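Local coordinates for uncharacterized protein YqbN (Bacillus subtilis, PDB 3KLU) that is of unknown function but probably acts as a tail assembly chaperone of the phage XkdN type, at residues F44-I49 against I131-F136. Residues are numbered along the deposited sequence; the frame is centred on the assembly and turned at random.
Sequences FIFKAI and IEINGF
In N134 chi1 (-78°) sets CG anti to the carbonyl carbon and chi2 of -70° turns the amide, whose OD1 meets the backbone N of I49, while I133, on the last turn of the helix, carries CG1 anti to its own carbonyl carbon, toward F46. The contact joins the C-terminal end of helix 120-133 to the chain leaving strand 44-46, the middle strand of a three-stranded antiparallel sheet. That helix closes with a Schellman motif: F136 N bonds to I131 O and G135 N to E132 O, with G135 at positive phi. N134 is the first residue to leave helical geometry, and its OD1 accepts from I49 N at 2.8 Å. The donor lies in the carbonyl plane, and the bond is moderately bent, with an N-H...O angle of 148°. A water donates to both N134 OD1 and I49 O, 2.6 Å from the latter, so the amide oxygen is linked to N of I49 directly and to its O through the water. The other end of the amide is tied down too: ND2 bonds to T89 OG1 and A130 O, which fixes how the group is turned.

Apolar packing lies alongside. I133 and F46 cross at about a right angle, CG1 of I133 3.7 Å from CB of F46, whereas the F46 ring runs on to meet the ring of W126 from the same helix. The other branch of I133 lies against the backbone, CG2 of I133 3.3 Å from A48 N, whose hydrogen bond goes to E24 OE2. T89, at the end of helix 78-89, touches F46, I49 and I133 and so bridges both sides. A48 CB lies 3.3 Å from I133 O and equally near N134 OD1.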
loop_
_atom_site.group_PDB
_atom_site.type_symbol
_atom_site.label_atom_id
_atom_site.label_comp_id
_atom_site.label_asym_id
_atom_site.label_seq_id
_atom_site.Cartn_x
_atom_site.Cartn_y
_atom_site.Cartn_z
ATOM N N PHE A 44 -9.788 4.159 0.828
ATOM C CA PHE A 44 -8.363 4.190 0.577
ATOM C C PHE A 44 -8.197 3.799 -0.885
ATOM O O PHE A 44 -8.990 3.014 -1.412
ATOM C CB PHE A 44 -7.665 3.137 1.410
ATOM C CG PHE A 44 -7.271 3.599 2.753
ATOM C CD1 PHE A 44 -8.074 4.457 3.468
ATOM C CD2 PHE A 44 -6.117 3.124 3.329
ATOM C CE1 PHE A 44 -7.717 4.837 4.784
ATOM C CE2 PHE A 44 -5.743 3.489 4.639
ATOM C CZ PHE A 44 -6.546 4.346 5.364
ATOM N N ILE A 45 -7.169 4.349 -1.529
ATOM C CA ILE A 45 -6.844 4.006 -2.900
ATOM C C ILE A 45 -5.526 3.240 -2.883
ATOM O O ILE A 45 -4.474 3.762 -2.417
ATOM C CB ILE A 45 -6.666 5.227 -3.750
ATOM C CG1 ILE A 45 -7.966 5.999 -3.793
ATOM C CG2 ILE A 45 -6.272 4.815 -5.181
ATOM C CD1 ILE A 45 -7.832 7.298 -4.586
ATOM N N PHE A 46 -5.597 1.998 -3.367
ATOM C CA PHE A 46 -4.452 1.100 -3.447
ATOM C C PHE A 46 -4.043 0.939 -4.907
ATOM O O PHE A 46 -4.854 1.164 -5.826
ATOM C CB PHE A 46 -4.784 -0.285 -2.893
ATOM C CG PHE A 46 -5.119 -0.302 -1.401
ATOM C CD1 PHE A 46 -6.376 0.109 -0.944
ATOM C CD2 PHE A 46 -4.211 -0.818 -0.479
ATOM C CE1 PHE A 46 -6.717 -0.013 0.409
ATOM C CE2 PHE A 46 -4.540 -0.941 0.876
ATOM C CZ PHE A 46 -5.784 -0.544 1.322
ATOM N N LYS A 47 -2.776 0.584 -5.104
ATOM C CA LYS A 47 -2.210 0.346 -6.423
ATOM C C LYS A 47 -0.926 -0.419 -6.209
ATOM O O LYS A 47 0.015 0.108 -5.625
ATOM C CB LYS A 47 -1.886 1.649 -7.136
ATOM C CG LYS A 47 -1.366 1.434 -8.553
ATOM C CD LYS A 47 -0.784 2.739 -9.094
ATOM C CE LYS A 47 -0.707 2.704 -10.596
ATOM N NZ LYS A 47 0.065 1.494 -10.939
ATOM N N ALA A 48 -0.908 -1.673 -6.655
ATOM C CA ALA A 48 0.262 -2.547 -6.539
ATOM C C ALA A 48 1.588 -1.871 -6.934
ATOM O O ALA A 48 1.663 -1.039 -7.851
ATOM C CB ALA A 48 0.066 -3.806 -7.398
ATOM N N ILE A 49 2.638 -2.220 -6.213
ATOM C CA ILE A 49 3.932 -1.667 -6.551
ATOM C C ILE A 49 4.594 -2.710 -7.469
ATOM O O ILE A 49 3.977 -3.712 -7.820
ATOM C CB ILE A 49 4.752 -1.390 -5.279
ATOM C CG1 ILE A 49 4.913 -2.675 -4.463
ATOM C CG2 ILE A 49 4.019 -0.348 -4.446
ATOM C CD1 ILE A 49 5.935 -2.584 -3.354
ATOM N N ILE A 131 -1.406 -6.517 0.658
ATOM C CA ILE A 131 -0.735 -7.746 0.267
ATOM C C ILE A 131 -1.510 -8.384 -0.883
ATOM O O ILE A 131 -0.935 -8.899 -1.837
ATOM C CB ILE A 131 -0.673 -8.719 1.452
ATOM C CG1 ILE A 131 0.118 -8.072 2.580
ATOM C CG2 ILE A 131 -0.055 -10.028 1.042
ATOM C CD1 ILE A 131 1.431 -7.500 2.120
ATOM N N GLU A 132 -2.828 -8.311 -0.781
ATOM C CA GLU A 132 -3.713 -8.866 -1.777
ATOM C C GLU A 132 -3.631 -8.059 -3.059
ATOM O O GLU A 132 -3.585 -8.631 -4.136
ATOM C CB GLU A 132 -5.146 -8.856 -1.244
ATOM C CG GLU A 132 -6.215 -9.225 -2.283
ATOM C CD GLU A 132 -7.628 -8.917 -1.803
ATOM O OE1 GLU A 132 -7.925 -9.170 -0.612
ATOM O OE2 GLU A 132 -8.435 -8.428 -2.619
ATOM N N ILE A 133 -3.645 -6.732 -2.946
ATOM C CA ILE A 133 -3.545 -5.865 -4.109
ATOM C C ILE A 133 -2.241 -6.134 -4.926
ATOM O O ILE A 133 -2.176 -5.840 -6.128
ATOM C CB ILE A 133 -3.556 -4.386 -3.669
ATOM C CG1 ILE A 133 -4.980 -3.958 -3.286
ATOM C CG2 ILE A 133 -3.023 -3.485 -4.796
ATOM C CD1 ILE A 133 -5.910 -3.786 -4.439
ATOM N N ASN A 134 -1.210 -6.688 -4.282
ATOM C CA ASN A 134 0.029 -6.958 -4.975
ATOM C C ASN A 134 0.062 -8.396 -5.490
ATOM O O ASN A 134 1.136 -8.961 -5.696
ATOM C CB ASN A 134 1.206 -6.697 -4.028
ATOM C CG ASN A 134 1.506 -5.239 -3.883
ATOM O OD1 ASN A 134 1.987 -4.609 -4.808
ATOM N ND2 ASN A 134 1.193 -4.680 -2.732
ATOM N N GLY A 135 -1.124 -8.978 -5.679
ATOM C CA GLY A 135 -1.242 -10.347 -6.159
ATOM C C GLY A 135 -0.774 -11.470 -5.246
ATOM O O GLY A 135 -0.711 -12.618 -5.667
ATOM N N PHE A 136 -0.430 -11.199 -4.000
ATOM C CA PHE A 136 0.007 -12.305 -3.149
ATOM C C PHE A 136 -1.157 -13.058 -2.535
ATOM O O PHE A 136 -1.944 -12.493 -1.778
ATOM C CB PHE A 136 0.931 -11.792 -2.062
ATOM C CG PHE A 136 2.212 -11.259 -2.598
ATOM C CD1 PHE A 136 3.116 -12.117 -3.230
ATOM C CD2 PHE A 136 2.503 -9.904 -2.537
ATOM C CE1 PHE A 136 4.292 -11.634 -3.797
ATOM C CE2 PHE A 136 3.681 -9.402 -3.100
ATOM C CZ PHE A 136 4.577 -10.270 -3.733
HETATM O O HOH W 1 3.249 -6.070 -6.898
#